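Local structure of biotin transporter BioY (Lactococcus lactis subsp. cremoris, 4DVE) at residues Thr21-Met26 against Gly60-Lys65; Phe25-Ile30 against Thr68-Ala73; Gly54-Gly59 against Ile175-Thr180. The protein binds biotin as the membrane-embedded S component of an ECF-type ABC transporter, which probably powers uptake of the vitamin. All coordinates share one frame; numbering follows the deposited sequence. Where two conformers were deposited one is given.

Contact 1: Thr21-Met26 against Gly60-Lys65. With BNG (nonyl beta-D-glucopyranoside), chain F; BNG (nonyl beta-D-glucopyranoside), chain E.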
loop_
_atom_site.group_PDB
_atom_site.type_symbol
_atom_site.label_atom_id
_atom_site.label_comp_id
_atom_site.label_asym_id
_atom_site.label_seq_id
_atom_site.Cartn_x
_atom_site.Cartn_y
_atom_site.Cartn_z
ATOM N N THR A 21 -11.739 11.079 -10.156
ATOM C CA THR A 21 -12.553 9.861 -10.058
ATOM C C THR A 21 -11.744 8.636 -9.638
ATOM O O THR A 21 -12.088 7.962 -8.662
ATOM C CB THR A 21 -13.282 9.584 -11.402
ATOM O OG1 THR A 21 -14.158 10.671 -11.668
ATOM C CG2 THR A 21 -14.098 8.267 -11.375
ATOM N N TYR A 22 -10.652 8.384 -10.356
ATOM C CA TYR A 22 -9.749 7.265 -10.058
ATOM C C TYR A 22 -9.071 7.364 -8.696
ATOM O O TYR A 22 -8.935 6.366 -7.974
ATOM C CB TYR A 22 -8.646 7.185 -11.114
ATOM C CG TYR A 22 -9.068 6.860 -12.535
ATOM C CD1 TYR A 22 -10.257 6.182 -12.826
ATOM C CD2 TYR A 22 -8.219 7.181 -13.591
ATOM C CE1 TYR A 22 -10.596 5.862 -14.147
ATOM C CE2 TYR A 22 -8.523 6.844 -14.892
ATOM C CZ TYR A 22 -9.709 6.187 -15.173
ATOM O OH TYR A 22 -9.974 5.896 -16.494
ATOM N N SER A 23 -8.622 8.564 -8.352
ATOM C CA SER A 23 -7.986 8.783 -7.069
ATOM C C SER A 23 -8.978 8.566 -5.921
ATOM O O SER A 23 -8.642 7.931 -4.926
ATOM C CB SER A 23 -7.374 10.180 -7.025
ATOM O OG SER A 23 -6.297 10.255 -7.949
ATOM N N ALA A 24 -10.204 9.079 -6.080
ATOM C CA ALA A 24 -11.263 8.873 -5.091
ATOM C C ALA A 24 -11.605 7.397 -4.994
ATOM O O ALA A 24 -11.719 6.874 -3.894
ATOM C CB ALA A 24 -12.498 9.720 -5.392
ATOM N N PHE A 25 -11.719 6.713 -6.137
ATOM C CA PHE A 25 -11.964 5.265 -6.118
ATOM C C PHE A 25 -10.889 4.452 -5.364
ATOM O O PHE A 25 -11.204 3.507 -4.632
ATOM C CB PHE A 25 -12.141 4.694 -7.528
ATOM C CG PHE A 25 -12.361 3.210 -7.531
ATOM C CD1 PHE A 25 -13.639 2.683 -7.458
ATOM C CD2 PHE A 25 -11.276 2.330 -7.546
ATOM C CE1 PHE A 25 -13.843 1.305 -7.431
ATOM C CE2 PHE A 25 -11.474 0.959 -7.510
ATOM C CZ PHE A 25 -12.759 0.447 -7.460
HETATM N N MSE A 26 -9.632 4.819 -5.563
HETATM C CA MSE A 26 -8.496 4.118 -4.970
HETATM C C MSE A 26 -8.533 4.275 -3.469
HETATM O O MSE A 26 -8.367 3.288 -2.762
HETATM C CB MSE A 26 -7.196 4.639 -5.626
HETATM C CG MSE A 26 -5.953 3.848 -5.268
HETATM SE SE MSE A 26 -6.032 2.029 -6.056
HETATM C CE MSE A 26 -6.299 1.121 -4.349
ATOM N N GLY A 60 0.933 1.662 -8.918
ATOM C CA GLY A 60 0.939 0.995 -10.210
ATOM C C GLY A 60 -0.196 1.432 -11.118
ATOM O O GLY A 60 -0.139 1.215 -12.339
ATOM N N LEU A 61 -1.238 2.012 -10.528
ATOM C CA LEU A 61 -2.363 2.546 -11.307
ATOM C C LEU A 61 -2.237 4.028 -11.579
ATOM O O LEU A 61 -2.430 4.467 -12.702
ATOM C CB LEU A 61 -3.703 2.258 -10.633
ATOM C CG LEU A 61 -4.150 0.802 -10.738
ATOM C CD1 LEU A 61 -5.369 0.507 -9.847
ATOM C CD2 LEU A 61 -4.370 0.443 -12.206
ATOM N N LEU A 62 -1.910 4.798 -10.548
ATOM C CA LEU A 62 -2.010 6.234 -10.619
ATOM C C LEU A 62 -0.667 6.909 -10.612
ATOM O O LEU A 62 -0.591 8.138 -10.608
ATOM C CB LEU A 62 -2.878 6.724 -9.448
ATOM C CG LEU A 62 -4.356 6.289 -9.552
ATOM C CD1 LEU A 62 -5.189 6.794 -8.384
ATOM C CD2 LEU A 62 -4.986 6.706 -10.889
ATOM N N GLY A 63 0.407 6.108 -10.546
ATOM C CA GLY A 63 1.762 6.651 -10.603
ATOM C C GLY A 63 2.206 7.275 -9.306
ATOM O O GLY A 63 1.479 7.222 -8.296
ATOM N N PRO A 64 3.431 7.841 -9.305
ATOM C CA PRO A 64 4.039 8.223 -8.033
ATOM C C PRO A 64 3.416 9.452 -7.379
ATOM O O PRO A 64 3.562 9.627 -6.170
ATOM C CB PRO A 64 5.500 8.485 -8.405
ATOM C CG PRO A 64 5.432 8.890 -9.863
ATOM C CD PRO A 64 4.361 8.014 -10.438
ATOM N N LYS A 65 2.723 10.286 -8.146
ATOM C CA LYS A 65 2.077 11.487 -7.579
ATOM C C LYS A 65 0.673 11.178 -7.045
ATOM O O LYS A 65 0.423 11.243 -5.829
ATOM C CB LYS A 65 2.029 12.622 -8.612
ATOM C CG LYS A 65 1.355 13.901 -8.107
ATOM C CD LYS A 65 1.460 15.045 -9.124
ATOM C CE LYS A 65 0.958 16.334 -8.467
ATOM N NZ LYS A 65 0.869 17.528 -9.350
HETATM C C1 BNG F . 7.326 12.749 -8.530
HETATM C C2 BNG F . 7.150 12.374 -9.997
HETATM C C3 BNG F . 8.331 11.547 -10.493
HETATM C C4 BNG F . 9.654 12.208 -10.125
HETATM C C5 BNG F . 9.679 12.595 -8.651
HETATM C C6 BNG F . 10.971 13.325 -8.301
HETATM C "C1'" BNG F . 6.203 13.748 -6.708
HETATM C "C2'" BNG F . 4.825 13.340 -6.202
HETATM C "C3'" BNG F . 4.431 14.154 -4.975
HETATM C "C4'" BNG F . 3.707 13.285 -3.953
HETATM C "C5'" BNG F . 2.539 14.038 -3.327
HETATM C "C6'" BNG F . 2.525 13.864 -1.814
HETATM C "C7'" BNG F . 1.100 13.741 -1.291
HETATM C "C8'" BNG F . 1.073 13.760 0.234
HETATM C "C9'" BNG F . -0.323 13.498 0.755
HETATM O O1 BNG F . 6.253 13.597 -8.125
HETATM O O2 BNG F . 5.942 11.622 -10.155
HETATM O O3 BNG F . 8.248 11.403 -11.916
HETATM O O4 BNG F . 10.731 11.305 -10.399
HETATM O O5 BNG F . 8.565 13.435 -8.362
HETATM O O6 BNG F . 10.658 14.572 -7.671
HETATM C C1 BNG E . -10.141 11.729 -2.144
HETATM C C2 BNG E . -9.085 11.524 -3.225
HETATM C C3 BNG E . -8.418 12.844 -3.593
HETATM C C4 BNG E . -9.458 13.922 -3.871
HETATM C C5 BNG E . -10.491 13.984 -2.753
HETATM C C6 BNG E . -11.574 15.010 -3.065
HETATM C "C1'" BNG E . -11.879 10.652 -0.963
HETATM C "C2'" BNG E . -12.855 9.491 -1.113
HETATM C "C3'" BNG E . -13.373 9.035 0.246
HETATM C "C4'" BNG E . -14.161 7.736 0.122
HETATM C "C5'" BNG E . -14.760 7.331 1.463
HETATM C "C6'" BNG E . -15.337 5.921 1.399
HETATM C "C7'" BNG E . -16.196 5.627 2.623
HETATM C "C8'" BNG E . -16.563 4.149 2.691
HETATM C "C9'" BNG E . -17.206 3.689 1.401
HETATM O O1 BNG E . -10.808 10.494 -1.892
HETATM O O2 BNG E . -8.093 10.604 -2.754
HETATM O O3 BNG E . -7.603 12.657 -4.757
HETATM O O4 BNG E . -8.808 15.192 -3.990
HETATM O O5 BNG E . -11.088 12.700 -2.584
HETATM O O6 BNG E . -12.721 14.759 -2.246
#

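Contact 2: Phe25-Ile30 against Thr68-Ala73. With BNG (nonyl beta-D-glucopyranoside), chain E; BNG (nonyl beta-D-glucopyranoside), chain F.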
loop_
_atom_site.group_PDB
_atom_site.type_symbol
_atom_site.label_atom_id
_atom_site.label_comp_id
_atom_site.label_asym_id
_atom_site.label_seq_id
_atom_site.Cartn_x
_atom_site.Cartn_y
_atom_site.Cartn_z
ATOM N N PHE A 25 -11.719 6.713 -6.137
ATOM C CA PHE A 25 -11.964 5.265 -6.118
ATOM C C PHE A 25 -10.889 4.452 -5.364
ATOM O O PHE A 25 -11.204 3.507 -4.632
ATOM C CB PHE A 25 -12.141 4.694 -7.528
ATOM C CG PHE A 25 -12.361 3.210 -7.531
ATOM C CD1 PHE A 25 -13.639 2.683 -7.458
ATOM C CD2 PHE A 25 -11.276 2.330 -7.546
ATOM C CE1 PHE A 25 -13.843 1.305 -7.431
ATOM C CE2 PHE A 25 -11.474 0.959 -7.510
ATOM C CZ PHE A 25 -12.759 0.447 -7.460
HETATM N N MSE A 26 -9.632 4.819 -5.563
HETATM C CA MSE A 26 -8.496 4.118 -4.970
HETATM C C MSE A 26 -8.533 4.275 -3.469
HETATM O O MSE A 26 -8.367 3.288 -2.762
HETATM C CB MSE A 26 -7.196 4.639 -5.626
HETATM C CG MSE A 26 -5.953 3.848 -5.268
HETATM SE SE MSE A 26 -6.032 2.029 -6.056
HETATM C CE MSE A 26 -6.299 1.121 -4.349
ATOM N N THR A 27 -8.768 5.507 -2.987
ATOM C CA THR A 27 -8.951 5.800 -1.565
ATOM C C THR A 27 -10.126 4.999 -0.972
ATOM O O THR A 27 -9.982 4.340 0.055
ATOM C CB THR A 27 -9.180 7.306 -1.337
ATOM O OG1 THR A 27 -8.057 8.063 -1.828
ATOM C CG2 THR A 27 -9.440 7.618 0.151
ATOM N N ALA A 28 -11.253 5.005 -1.664
ATOM C CA ALA A 28 -12.428 4.241 -1.233
ATOM C C ALA A 28 -12.143 2.730 -1.200
ATOM O O ALA A 28 -12.589 2.036 -0.270
ATOM C CB ALA A 28 -13.626 4.541 -2.139
ATOM N N PHE A 29 -11.398 2.238 -2.201
ATOM C CA PHE A 29 -11.060 0.813 -2.298
ATOM C C PHE A 29 -10.201 0.341 -1.121
ATOM O O PHE A 29 -10.437 -0.722 -0.523
ATOM C CB PHE A 29 -10.352 0.530 -3.627
ATOM C CG PHE A 29 -10.094 -0.916 -3.877
ATOM C CD1 PHE A 29 -11.126 -1.754 -4.251
ATOM C CD2 PHE A 29 -8.833 -1.450 -3.705
ATOM C CE1 PHE A 29 -10.899 -3.104 -4.470
ATOM C CE2 PHE A 29 -8.600 -2.796 -3.925
ATOM C CZ PHE A 29 -9.632 -3.627 -4.296
ATOM N N ILE A 30 -9.223 1.156 -0.768
ATOM C CA ILE A 30 -8.376 0.876 0.370
ATOM C C ILE A 30 -9.208 0.796 1.661
ATOM O O ILE A 30 -9.009 -0.111 2.525
ATOM C CB ILE A 30 -7.265 1.929 0.497
ATOM C CG1 ILE A 30 -6.289 1.855 -0.693
ATOM C CG2 ILE A 30 -6.514 1.727 1.824
ATOM C CD1 ILE A 30 -5.463 3.132 -0.899
ATOM N N THR A 68 0.260 8.417 -4.468
ATOM C CA THR A 68 0.589 8.915 -3.145
ATOM C C THR A 68 -0.516 9.781 -2.537
ATOM O O THR A 68 -0.809 9.703 -1.332
ATOM C CB THR A 68 1.941 9.672 -3.163
ATOM O OG1 THR A 68 2.954 8.788 -3.666
ATOM C CG2 THR A 68 2.323 10.142 -1.769
ATOM N N ILE A 69 -1.144 10.598 -3.374
ATOM C CA ILE A 69 -2.239 11.434 -2.919
ATOM C C ILE A 69 -3.395 10.551 -2.446
ATOM O O ILE A 69 -3.970 10.821 -1.402
ATOM C CB ILE A 69 -2.664 12.429 -4.021
ATOM C CG1 ILE A 69 -1.552 13.481 -4.213
ATOM C CG2 ILE A 69 -3.994 13.120 -3.704
ATOM C CD1 ILE A 69 -1.809 14.420 -5.374
ATOM N N SER A 70 -3.745 9.524 -3.219
ATOM C CA SER A 70 -4.832 8.620 -2.836
ATOM C C SER A 70 -4.624 7.954 -1.475
ATOM O O SER A 70 -5.581 7.829 -0.692
ATOM C CB SER A 70 -5.000 7.490 -3.863
ATOM O OG SER A 70 -5.737 7.944 -4.942
ATOM N N VAL A 71 -3.411 7.441 -1.257
ATOM C CA VAL A 71 -3.021 6.798 0.023
ATOM C C VAL A 71 -2.966 7.837 1.134
ATOM O O VAL A 71 -3.416 7.603 2.262
ATOM C CB VAL A 71 -1.678 6.002 -0.105
ATOM C CG1 VAL A 71 -1.135 5.563 1.267
ATOM C CG2 VAL A 71 -1.886 4.801 -1.033
ATOM N N GLY A 72 -2.440 9.003 0.802
ATOM C CA GLY A 72 -2.367 10.111 1.732
ATOM C C GLY A 72 -3.724 10.497 2.248
ATOM O O GLY A 72 -3.891 10.741 3.445
ATOM N N ALA A 73 -4.703 10.524 1.352
ATOM C CA ALA A 73 -6.038 10.915 1.727
ATOM C C ALA A 73 -6.635 9.893 2.689
ATOM O O ALA A 73 -7.325 10.255 3.642
ATOM C CB ALA A 73 -6.921 11.108 0.484
HETATM C C1 BNG E . -10.141 11.729 -2.144
HETATM C C2 BNG E . -9.085 11.524 -3.225
HETATM C C3 BNG E . -8.418 12.844 -3.593
HETATM C C4 BNG E . -9.458 13.922 -3.871
HETATM C C5 BNG E . -10.491 13.984 -2.753
HETATM C C6 BNG E . -11.574 15.010 -3.065
HETATM C "C1'" BNG E . -11.879 10.652 -0.963
HETATM C "C2'" BNG E . -12.855 9.491 -1.113
HETATM C "C3'" BNG E . -13.373 9.035 0.246
HETATM C "C4'" BNG E . -14.161 7.736 0.122
HETATM C "C5'" BNG E . -14.760 7.331 1.463
HETATM C "C6'" BNG E . -15.337 5.921 1.399
HETATM C "C7'" BNG E . -16.196 5.627 2.623
HETATM C "C8'" BNG E . -16.563 4.149 2.691
HETATM C "C9'" BNG E . -17.206 3.689 1.401
HETATM O O1 BNG E . -10.808 10.494 -1.892
HETATM O O2 BNG E . -8.093 10.604 -2.754
HETATM O O3 BNG E . -7.603 12.657 -4.757
HETATM O O4 BNG E . -8.808 15.192 -3.990
HETATM O O5 BNG E . -11.088 12.700 -2.584
HETATM O O6 BNG E . -12.721 14.759 -2.246
HETATM C C1 BNG F . 7.326 12.749 -8.530
HETATM C C2 BNG F . 7.150 12.374 -9.997
HETATM C C3 BNG F . 8.331 11.547 -10.493
HETATM C C4 BNG F . 9.654 12.208 -10.125
HETATM C C5 BNG F . 9.679 12.595 -8.651
HETATM C C6 BNG F . 10.971 13.325 -8.301
HETATM C "C1'" BNG F . 6.203 13.748 -6.708
HETATM C "C2'" BNG F . 4.825 13.340 -6.202
HETATM C "C3'" BNG F . 4.431 14.154 -4.975
HETATM C "C4'" BNG F . 3.707 13.285 -3.953
HETATM C "C5'" BNG F . 2.539 14.038 -3.327
HETATM C "C6'" BNG F . 2.525 13.864 -1.814
HETATM C "C7'" BNG F . 1.100 13.741 -1.291
HETATM C "C8'" BNG F . 1.073 13.760 0.234
HETATM C "C9'" BNG F . -0.323 13.498 0.755
HETATM O O1 BNG F . 6.253 13.597 -8.125
HETATM O O2 BNG F . 5.942 11.622 -10.155
HETATM O O3 BNG F . 8.248 11.403 -11.916
HETATM O O4 BNG F . 10.731 11.305 -10.399
HETATM O O5 BNG F . 8.565 13.435 -8.362
HETATM O O6 BNG F . 10.658 14.572 -7.671
#

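Contact 3: Gly54-Gly59 against Ile175-Thr180. With BTN (biotin), chain D.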
loop_
_atom_site.group_PDB
_atom_site.type_symbol
_atom_site.label_atom_id
_atom_site.label_comp_id
_atom_site.label_asym_id
_atom_site.label_seq_id
_atom_site.Cartn_x
_atom_site.Cartn_y
_atom_site.Cartn_z
ATOM N N GLY A 54 -4.268 -2.699 -1.171
ATOM C CA GLY A 54 -4.716 -1.483 -1.853
ATOM C C GLY A 54 -3.599 -0.441 -1.933
ATOM O O GLY A 54 -3.519 0.331 -2.897
ATOM N N ILE A 55 -2.779 -0.402 -0.886
ATOM C CA ILE A 55 -1.625 0.456 -0.830
ATOM C C ILE A 55 -0.656 0.084 -1.949
ATOM O O ILE A 55 -0.082 0.955 -2.581
ATOM C CB ILE A 55 -0.866 0.358 0.519
ATOM C CG1 ILE A 55 -1.804 0.617 1.713
ATOM C CG2 ILE A 55 0.314 1.336 0.528
ATOM C CD1 ILE A 55 -2.569 1.929 1.637
HETATM N N MSE A 56 -0.515 -1.213 -2.202
HETATM C CA MSE A 56 0.384 -1.714 -3.231
HETATM C C MSE A 56 -0.070 -1.352 -4.618
HETATM O O MSE A 56 0.766 -1.089 -5.502
HETATM C CB MSE A 56 0.475 -3.244 -3.192
HETATM C CG MSE A 56 1.176 -3.742 -1.963
HETATM SE SE MSE A 56 1.274 -5.719 -1.990
HETATM C CE MSE A 56 1.183 -6.041 -0.043
HETATM N N MSE A 57 -1.382 -1.376 -4.842
HETATM C CA MSE A 57 -1.953 -1.104 -6.165
HETATM C C MSE A 57 -1.939 0.346 -6.604
HETATM O O MSE A 57 -1.917 0.628 -7.816
HETATM C CB MSE A 57 -3.420 -1.529 -6.157
HETATM C CG MSE A 57 -3.595 -3.045 -6.087
HETATM SE SE MSE A 57 -5.466 -3.489 -5.607
HETATM C CE MSE A 57 -6.311 -2.478 -7.079
ATOM N N ALA A 58 -1.987 1.269 -5.640
ATOM C CA ALA A 58 -2.172 2.705 -5.899
ATOM C C ALA A 58 -1.119 3.305 -6.837
ATOM O O ALA A 58 -1.463 4.027 -7.788
ATOM C CB ALA A 58 -2.207 3.478 -4.576
ATOM N N GLY A 59 0.154 3.043 -6.547
ATOM C CA GLY A 59 1.271 3.532 -7.385
ATOM C C GLY A 59 1.357 2.919 -8.777
ATOM O O GLY A 59 1.796 3.571 -9.727
ATOM N N ILE A 175 1.064 -13.198 -1.940
ATOM C CA ILE A 175 -0.216 -13.363 -2.632
ATOM C C ILE A 175 -0.809 -11.992 -3.012
ATOM O O ILE A 175 -1.277 -11.821 -4.148
ATOM C CB ILE A 175 -1.242 -14.163 -1.807
ATOM C CG1 ILE A 175 -0.811 -15.630 -1.671
ATOM C CG2 ILE A 175 -2.632 -14.105 -2.438
ATOM C CD1 ILE A 175 -1.480 -16.300 -0.481
ATOM N N LYS A 176 -0.788 -11.043 -2.081
ATOM C CA LYS A 176 -1.301 -9.683 -2.342
ATOM C C LYS A 176 -0.528 -9.003 -3.448
ATOM O O LYS A 176 -1.121 -8.328 -4.265
ATOM C CB LYS A 176 -1.279 -8.785 -1.098
ATOM C CG LYS A 176 -2.231 -9.228 0.020
ATOM C CD LYS A 176 -1.872 -8.547 1.347
ATOM C CE LYS A 176 -2.082 -9.433 2.559
ATOM N NZ LYS A 176 -1.570 -8.799 3.801
ATOM N N ALA A 177 0.795 -9.143 -3.444
ATOM C CA ALA A 177 1.640 -8.520 -4.466
ATOM C C ALA A 177 1.366 -9.130 -5.858
ATOM O O ALA A 177 1.348 -8.397 -6.865
ATOM C CB ALA A 177 3.123 -8.648 -4.104
ATOM N N ILE A 178 1.163 -10.459 -5.907
ATOM C CA ILE A 178 0.879 -11.162 -7.155
ATOM C C ILE A 178 -0.471 -10.705 -7.696
ATOM O O ILE A 178 -0.611 -10.437 -8.905
ATOM C CB ILE A 178 0.778 -12.712 -7.014
ATOM C CG1 ILE A 178 2.069 -13.400 -6.543
ATOM C CG2 ILE A 178 0.352 -13.357 -8.311
ATOM C CD1 ILE A 178 3.356 -12.813 -7.030
ATOM N N LEU A 179 -1.474 -10.664 -6.824
ATOM C CA LEU A 179 -2.812 -10.224 -7.243
ATOM C C LEU A 179 -2.776 -8.761 -7.678
ATOM O O LEU A 179 -3.501 -8.364 -8.604
ATOM C CB LEU A 179 -3.842 -10.404 -6.115
ATOM C CG LEU A 179 -4.267 -11.849 -5.840
ATOM C CD1 LEU A 179 -5.009 -11.962 -4.505
ATOM C CD2 LEU A 179 -5.128 -12.357 -6.998
ATOM N N THR A 180 -1.957 -7.961 -6.983
ATOM C CA THR A 180 -1.736 -6.559 -7.371
ATOM C C THR A 180 -1.263 -6.444 -8.825
ATOM O O THR A 180 -1.848 -5.707 -9.620
ATOM C CB THR A 180 -0.747 -5.835 -6.428
ATOM O OG1 THR A 180 -1.363 -5.633 -5.139
ATOM C CG2 THR A 180 -0.317 -4.471 -7.016
HETATM C C11 BTN D . -3.400 -1.121 11.207
HETATM O O11 BTN D . -4.537 -1.173 10.684
HETATM O O12 BTN D . -3.274 -0.721 12.373
HETATM C C10 BTN D . -2.139 -1.524 10.420
HETATM C C9 BTN D . -1.890 -3.034 10.408
HETATM C C8 BTN D . -0.576 -3.362 9.661
HETATM C C7 BTN D . -0.461 -4.866 9.368
HETATM C C2 BTN D . 0.800 -5.222 8.603
HETATM S S1 BTN D . 0.753 -4.553 6.931
HETATM C C6 BTN D . 2.041 -5.667 6.415
HETATM C C5 BTN D . 1.856 -6.997 7.188
HETATM N N1 BTN D . 1.016 -7.907 6.452
HETATM C C3 BTN D . -0.141 -8.154 7.061
HETATM O O3 BTN D . -1.026 -8.903 6.643
HETATM N N2 BTN D . -0.164 -7.464 8.214
HETATM C C4 BTN D . 1.046 -6.718 8.455
#

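Contact 1: Thr21-Met26 against Gly60-Lys65
Leu-62 reaches across to helix 21-26 with both branches, and Tyr-22, Ser-23 and Met-26 receive it. Its CD1 lies anti to CA (chi2 -180°), which carries that methyl straight out from the helix to within 3.7 Å of Ser-23 CA and 4.0 Å of Met-26 CB. CD2 turns to the other flank and meets Tyr-22 CB at 3.7 Å. Beside it, the selenomethionine at Met-26 sets its SE 4.1 Å from Leu-61 CD1. These two side chains cross at about a right angle, and Leu-61 also rests on Val-184 and Leu-187 of helix 170-189. This is the tight, buried part, almost wholly apolar; Ser-23 OG borders Leu-62 CD1 but is hydrogen-bonded to Thr-19 O.

Around it the contact opens. The short segments cross at -104° with their axes 10.8 Å apart at closest approach, which limits the close packing to these few side chains. Tyr-22 touches Leu-62 with its CB, but its ring swings away to stack with Phe-193, while Tyr-196 lies against both Tyr-22 and Leu-62. On the flank of Ser-23 and Ala-24 a nonyl glucoside takes over: its O2 makes a weak hydrogen bond of 3.5 Å to Ser-23 O, and its O1 comes within 3.6 Å of Ala-24 CA. A second detergent lays its chain against Lys-65, with C2' 3.6 Å from Lys-65 CA.

The arrangement belongs to the six-helix bundle of ECF S components. Ala-24 and Ala-28 have the AxxxA spacing found in the first helix of such proteins, where in relatives that surface docks on the T component; here a detergent lies along it, O1 by Ala-24 and alkyl chain by Ala-28, consistent with an exposed docking face.

Contact 2: Phe25-Ile30 against Thr68-Ala73
Met-26 begins the contact near the backbone, its CB 3.7 Å from Ser-70 OG, before its selenium end leads off elsewhere. That serine hydroxyl is tied back across the helices to Ser-23 O, one turn earlier on the first helix, so a polar group is accounted for even though it sits against an aliphatic carbon.

Thr-27 comes next and is the point where the helices draw together, its CA 5.2 Å from that of Ser-70. Its OG1, anti to the carbonyl carbon, is directed across the groove and donates to Ser-70 O at 2.7 Å. The C=O...OG1 angle is 115° and the hydroxyl is tilted 17° from the carbonyl plane, a bent approach from beside the carbonyl. Ser-23 O, a turn back on its own helix, is a second partner, so the two carbonyls share or compete for the one hydroxyl hydrogen. The same OG1 accepts a 2.7 Å bond from O2 of a nonyl glucoside, so the sugar is tied to the helix pair mainly through this hydroxyl. Ala-73 CB closes this corner, 3.5 Å from that sugar O2.

Ala-28 faces the detergent: CB lies 4.0 Å from C4' of its alkyl chain. Ile-30 then returns to the interface and lays CD1 3.9 Å from Val-71 CG2, the two side chains crossing at about a right angle.

The segment axes pass 8.4 Å apart at -45°, the small Ser-70 and Ala-73 letting Thr-27 in close. Ile-30 also leans on Phe-74, and Phe-29 on Met-57 earlier in helix 52-80. Beyond the far flank lies helix 100-119, whose Pro-110 touches both Val-71 and Thr-68, placing helix 52-80 between it and helix 13-33.

Contact 3: Gly54-Gly59 against Ile175-Thr180
Met-56 and Met-57, both selenomethionines, make the van der Waals contacts to Lys-176, Ala-177 and Thr-180. Met-56 spans the gap: its CG-SE bond continues anti to the CA-CB bond (chi2 -179°), and the SE atom comes to rest against the backbone of the other helix, 3.8 Å from Ala-177 N. From there the chain bends, and CE sits 3.8 Å from Lys-176 CB, the two side chains crossing at about a right angle. Thr-180 fills the space between the two methionines. Its CG2 packs 3.7 Å from Met-57 CG, and its OG1 lies against Met-57 CG at 3.5 Å and Met-56 CB at 3.6 Å.

Such apolar company for a hydroxyl is explained by the hydrogen bonds within helix 175-180. Thr-180 OG1 gives its proton to Lys-176 O at 2.8 Å, standing above the carbonyl plane. Thr-180 N reaches the same oxygen from the opposite face, so the buried carbonyl is gripped twice by one residue.

Charge enters only at the end of Lys-176. While CB packs on Met-56, NZ leads away from the interface to a salt bridge with Asp-173 and hydrogen bonds to Ile-49 O and Asn-52 OD1; it also makes a weak 2.9 Å hydrogen bond to biotin O3. Asp-173 probably stabilises the lysine's positive charge.

The segments run at -33° with axes 9.3 Å apart, a close pairing of two helices of the S-component bundle that packs next to the biotin site, where Lys-176, from helix 170-189, meets the ureido oxygen.

How the contacts relate
From the N terminus, helix 13-33 leads into a connection that returns as helix 52-80, and contacts 1 and 2 close this loop successively, contact 2 one turn further along the first helix and about two along the second. The kink after Leu-62 divides their two meeting places on helix 52-80. Contact 3 starts before either return, at 54-59, and closes a far longer loop to helix 170-189 near the C-terminal end, so it crosses both others in sequence. The side chains join up too: Met-26 CE lies 3.2 Å from Gly-54 O, and Phe-29 CE2 3.6 Å from Met-57 SE. Helix 52-80 thus links the first helix to the last.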